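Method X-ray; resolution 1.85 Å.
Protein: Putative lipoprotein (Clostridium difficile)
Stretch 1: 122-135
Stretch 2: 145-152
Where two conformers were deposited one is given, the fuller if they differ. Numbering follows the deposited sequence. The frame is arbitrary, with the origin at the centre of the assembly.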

# COMPACT_ATOMS: atom_id res chain seq x y z
N ILE A 122 -22.01 11.89 -22.44
CA ILE A 122 -22.31 10.87 -23.43
C ILE A 122 -22.93 9.62 -22.79
O ILE A 122 -23.92 9.07 -23.29
CB ILE A 122 -21.04 10.47 -24.23
CG1 ILE A 122 -20.67 11.60 -25.20
CG2 ILE A 122 -21.26 9.16 -24.99
CD1 ILE A 122 -19.31 11.45 -25.85
N ALA A 123 -22.36 9.18 -21.68
CA ALA A 123 -22.86 8.00 -20.98
C ALA A 123 -24.28 8.22 -20.44
O ALA A 123 -25.12 7.31 -20.47
CB ALA A 123 -21.92 7.61 -19.85
N LEU A 124 -24.54 9.42 -19.95
CA LEU A 124 -25.85 9.73 -19.38
C LEU A 124 -26.96 9.78 -20.43
O LEU A 124 -28.13 9.56 -20.10
CB LEU A 124 -25.79 11.03 -18.60
CG LEU A 124 -25.22 10.88 -17.19
CD1 LEU A 124 -24.93 12.24 -16.60
CD2 LEU A 124 -26.19 10.09 -16.31
N LYS A 125 -26.60 10.06 -21.68
CA LYS A 125 -27.56 10.06 -22.77
C LYS A 125 -27.86 8.64 -23.22
O LYS A 125 -28.87 8.38 -23.88
CB LYS A 125 -27.05 10.89 -23.95
CG LYS A 125 -26.81 12.35 -23.63
CD LYS A 125 -27.35 13.26 -24.72
CE LYS A 125 -26.64 13.04 -26.04
NZ LYS A 125 -27.28 13.86 -27.11
N GLU A 126 -26.97 7.72 -22.87
CA GLU A 126 -27.17 6.31 -23.19
C GLU A 126 -27.97 5.63 -22.08
O GLU A 126 -28.71 4.67 -22.32
CB GLU A 126 -25.82 5.60 -23.35
CG GLU A 126 -25.92 4.17 -23.82
CD GLU A 126 -26.44 4.06 -25.25
OE1 GLU A 126 -26.27 5.03 -26.02
OE2 GLU A 126 -27.03 3.01 -25.59
N GLN A 127 -27.81 6.14 -20.87
CA GLN A 127 -28.39 5.52 -19.68
C GLN A 127 -28.50 6.56 -18.59
O GLN A 127 -27.50 6.92 -17.97
CB GLN A 127 -27.49 4.37 -19.21
CG GLN A 127 -27.92 3.73 -17.91
CD GLN A 127 -29.34 3.18 -17.98
OE1 GLN A 127 -29.63 2.30 -18.79
NE2 GLN A 127 -30.22 3.71 -17.13
N ASN A 128 -29.71 7.08 -18.36
CA ASN A 128 -29.87 8.09 -17.32
C ASN A 128 -29.62 7.51 -15.93
O ASN A 128 -29.55 6.29 -15.74
CB ASN A 128 -31.24 8.78 -17.39
CG ASN A 128 -31.24 10.14 -16.70
OD1 ASN A 128 -30.18 10.75 -16.51
ND2 ASN A 128 -32.41 10.61 -16.31
N GLY A 129 -29.46 8.40 -14.96
CA GLY A 129 -29.19 8.00 -13.60
C GLY A 129 -28.19 8.93 -12.97
O GLY A 129 -28.06 10.08 -13.40
N ILE A 130 -27.49 8.44 -11.96
CA ILE A 130 -26.49 9.20 -11.23
C ILE A 130 -25.10 8.61 -11.43
O ILE A 130 -24.90 7.41 -11.21
CB ILE A 130 -26.80 9.19 -9.72
CG1 ILE A 130 -28.21 9.73 -9.45
CG2 ILE A 130 -25.75 9.96 -8.95
CD1 ILE A 130 -28.43 11.14 -9.95
N VAL A 131 -24.14 9.44 -11.84
CA VAL A 131 -22.76 9.01 -12.04
C VAL A 131 -22.03 8.92 -10.70
O VAL A 131 -21.91 9.92 -10.00
CB VAL A 131 -21.99 9.96 -12.97
CG1 VAL A 131 -20.53 9.51 -13.11
CG2 VAL A 131 -22.65 10.04 -14.35
N LYS A 132 -21.55 7.73 -10.36
CA LYS A 132 -20.91 7.49 -9.07
C LYS A 132 -19.39 7.46 -9.17
O LYS A 132 -18.70 7.81 -8.22
CB LYS A 132 -21.36 6.15 -8.49
CG LYS A 132 -22.85 6.05 -8.22
CD LYS A 132 -23.26 6.93 -7.05
CE LYS A 132 -24.75 6.78 -6.76
NZ LYS A 132 -25.14 7.51 -5.53
N GLU A 133 -18.88 7.01 -10.32
CA GLU A 133 -17.45 6.85 -10.52
C GLU A 133 -17.13 6.92 -12.00
O GLU A 133 -17.99 6.64 -12.84
CB GLU A 133 -16.96 5.51 -9.94
CG GLU A 133 -15.44 5.32 -9.99
CD GLU A 133 -15.01 3.86 -10.00
OE1 GLU A 133 -15.62 3.06 -9.26
OE2 GLU A 133 -14.06 3.52 -10.74
N TRP A 134 -15.90 7.30 -12.32
CA TRP A 134 -15.41 7.12 -13.68
C TRP A 134 -13.98 6.63 -13.61
O TRP A 134 -13.27 6.86 -12.64
CB TRP A 134 -15.55 8.38 -14.56
CG TRP A 134 -14.74 9.58 -14.18
CD1 TRP A 134 -15.20 10.74 -13.58
CD2 TRP A 134 -13.33 9.79 -14.41
NE1 TRP A 134 -14.16 11.62 -13.43
CE2 TRP A 134 -13.01 11.07 -13.92
CE3 TRP A 134 -12.31 9.01 -14.98
CZ2 TRP A 134 -11.72 11.58 -13.97
CZ3 TRP A 134 -11.04 9.53 -15.04
CH2 TRP A 134 -10.75 10.80 -14.53
N SER A 135 -13.58 5.90 -14.65
CA SER A 135 -12.21 5.47 -14.78
C SER A 135 -11.80 5.50 -16.24
O SER A 135 -12.63 5.61 -17.14
CB SER A 135 -11.99 4.09 -14.15
OG SER A 135 -12.89 3.13 -14.65
N TYR A 145 -13.24 5.64 -21.45
CA TYR A 145 -13.78 5.99 -20.15
C TYR A 145 -14.79 4.91 -19.79
O TYR A 145 -15.56 4.46 -20.64
CB TYR A 145 -14.50 7.34 -20.20
CG TYR A 145 -13.60 8.56 -20.11
CD1 TYR A 145 -13.16 9.03 -18.88
CD2 TYR A 145 -13.24 9.25 -21.26
CE1 TYR A 145 -12.35 10.16 -18.80
CE2 TYR A 145 -12.44 10.39 -21.19
CZ TYR A 145 -12.00 10.83 -19.96
OH TYR A 145 -11.19 11.94 -19.89
N LYS A 146 -14.79 4.49 -18.53
CA LYS A 146 -15.81 3.58 -18.04
C LYS A 146 -16.59 4.37 -16.99
O LYS A 146 -16.05 4.72 -15.95
CB LYS A 146 -15.15 2.37 -17.40
CG LYS A 146 -16.12 1.34 -16.82
CD LYS A 146 -15.31 0.29 -16.08
CE LYS A 146 -16.14 -0.90 -15.68
NZ LYS A 146 -15.28 -1.95 -15.05
N ILE A 147 -17.85 4.68 -17.30
CA ILE A 147 -18.67 5.50 -16.42
C ILE A 147 -19.65 4.63 -15.64
O ILE A 147 -20.41 3.86 -16.23
CB ILE A 147 -19.47 6.57 -17.22
CG1 ILE A 147 -18.55 7.31 -18.20
CG2 ILE A 147 -20.23 7.51 -16.28
CD1 ILE A 147 -17.40 8.05 -17.55
N ARG A 148 -19.61 4.74 -14.32
CA ARG A 148 -20.51 3.97 -13.47
C ARG A 148 -21.75 4.82 -13.14
O ARG A 148 -21.63 5.92 -12.59
CB ARG A 148 -19.81 3.54 -12.18
CG ARG A 148 -20.75 3.09 -11.07
CD ARG A 148 -21.46 1.80 -11.45
NE ARG A 148 -20.52 0.70 -11.64
CZ ARG A 148 -20.42 -0.36 -10.84
NH1 ARG A 148 -21.23 -0.48 -9.79
NH2 ARG A 148 -19.53 -1.30 -11.10
N ILE A 149 -22.93 4.32 -13.51
CA ILE A 149 -24.18 5.06 -13.35
C ILE A 149 -25.20 4.19 -12.62
O ILE A 149 -25.46 3.06 -13.04
CB ILE A 149 -24.77 5.50 -14.73
CG1 ILE A 149 -23.85 6.51 -15.42
CG2 ILE A 149 -26.20 6.09 -14.58
CD1 ILE A 149 -24.16 6.76 -16.88
N ASP A 150 -25.75 4.71 -11.53
CA ASP A 150 -26.79 4.02 -10.76
C ASP A 150 -28.17 4.57 -11.13
O ASP A 150 -28.35 5.78 -11.19
CB ASP A 150 -26.58 4.19 -9.25
CG ASP A 150 -25.33 3.50 -8.74
OD1 ASP A 150 -24.66 2.80 -9.54
OD2 ASP A 150 -25.02 3.64 -7.54
N LYS A 151 -29.12 3.67 -11.34
CA LYS A 151 -30.50 4.05 -11.65
C LYS A 151 -31.44 3.01 -11.04
O LYS A 151 -31.40 1.83 -11.41
CB LYS A 151 -30.71 4.13 -13.18
CG LYS A 151 -32.16 4.31 -13.64
CD LYS A 151 -32.63 5.75 -13.53
CE LYS A 151 -33.97 5.98 -14.23
NZ LYS A 151 -33.96 5.61 -15.68
N ASP A 152 -32.28 3.45 -10.10
CA ASP A 152 -33.17 2.56 -9.35
C ASP A 152 -32.35 1.51 -8.61
O ASP A 152 -31.42 1.85 -7.87
CB ASP A 152 -34.22 1.91 -10.27
CG ASP A 152 -35.40 1.30 -9.51
OD1 ASP A 152 -35.61 1.66 -8.32
OD2 ASP A 152 -36.13 0.48 -10.11
O HOH W 1 -34.60 8.80 -16.43
O HOH W 2 -15.63 3.36 -13.63

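Strands 130-135 and 145-151 run antiparallel, with a strong twist: the angle between their N-to-C directions is 138°, and the axes come within 4.5 Å. Two reciprocal backbone pairs secure the ladder. Near one end, Ile130 N donates to Asp150 O (2.9 Å) and Asp150 N to Ile130 O (2.8 Å); near the other, Ser135 N reaches Lys146 O (3.0 Å) and Lys146 N reaches Ser135 O (2.8 Å). Between them the register slips by one residue. Arg148 O accepts from Lys132 N (2.9 Å), while Arg148 N donates to Glu133 O (2.9 Å), so one residue on the second strand faces two on the first. At this irregularity Glu133 N is buried without a partner.

Just before the ladder, Gly129 adopts phi/psi of 142/-155, a conformation that calls for glycine. An ideal CB there would also lie 2.5 Å from Asp150 O and 2.7 Å from Ile149 CG2.

The face carrying Val131, Trp134, Ile147 and Ile149 is apolar, and the helix packs against it. Ala123 points toward the strand, its CB 3.7 Å from Ile147 CB and 3.8 Å from Ile149 CD1; Leu124 CD2 adds a contact to that same CD1 at 3.9 Å. Within the sheet, Val131 CG1 meets Ile147 CG2 (3.8 Å), and Trp134 CB meets Ile147 CD1 (3.5 Å). Tyr145 turns its ring edge toward the Trp134 ring face, the planes at 72°, directing C-H groups at the aromatic π cloud.

The face with Ile130, Glu133, Ser135, Lys146, Arg148 and Asp150 is more polar. Here the O of water 2 donates to Lys146 O (2.7 Å) and hydrogen-bonds Ser135 OG (2.9 Å), joining the strands beyond their direct backbone bonds. Lys132 NZ stays 4.4 Å from Asp150 OD2, near enough for electrostatic attraction but beyond a salt bridge.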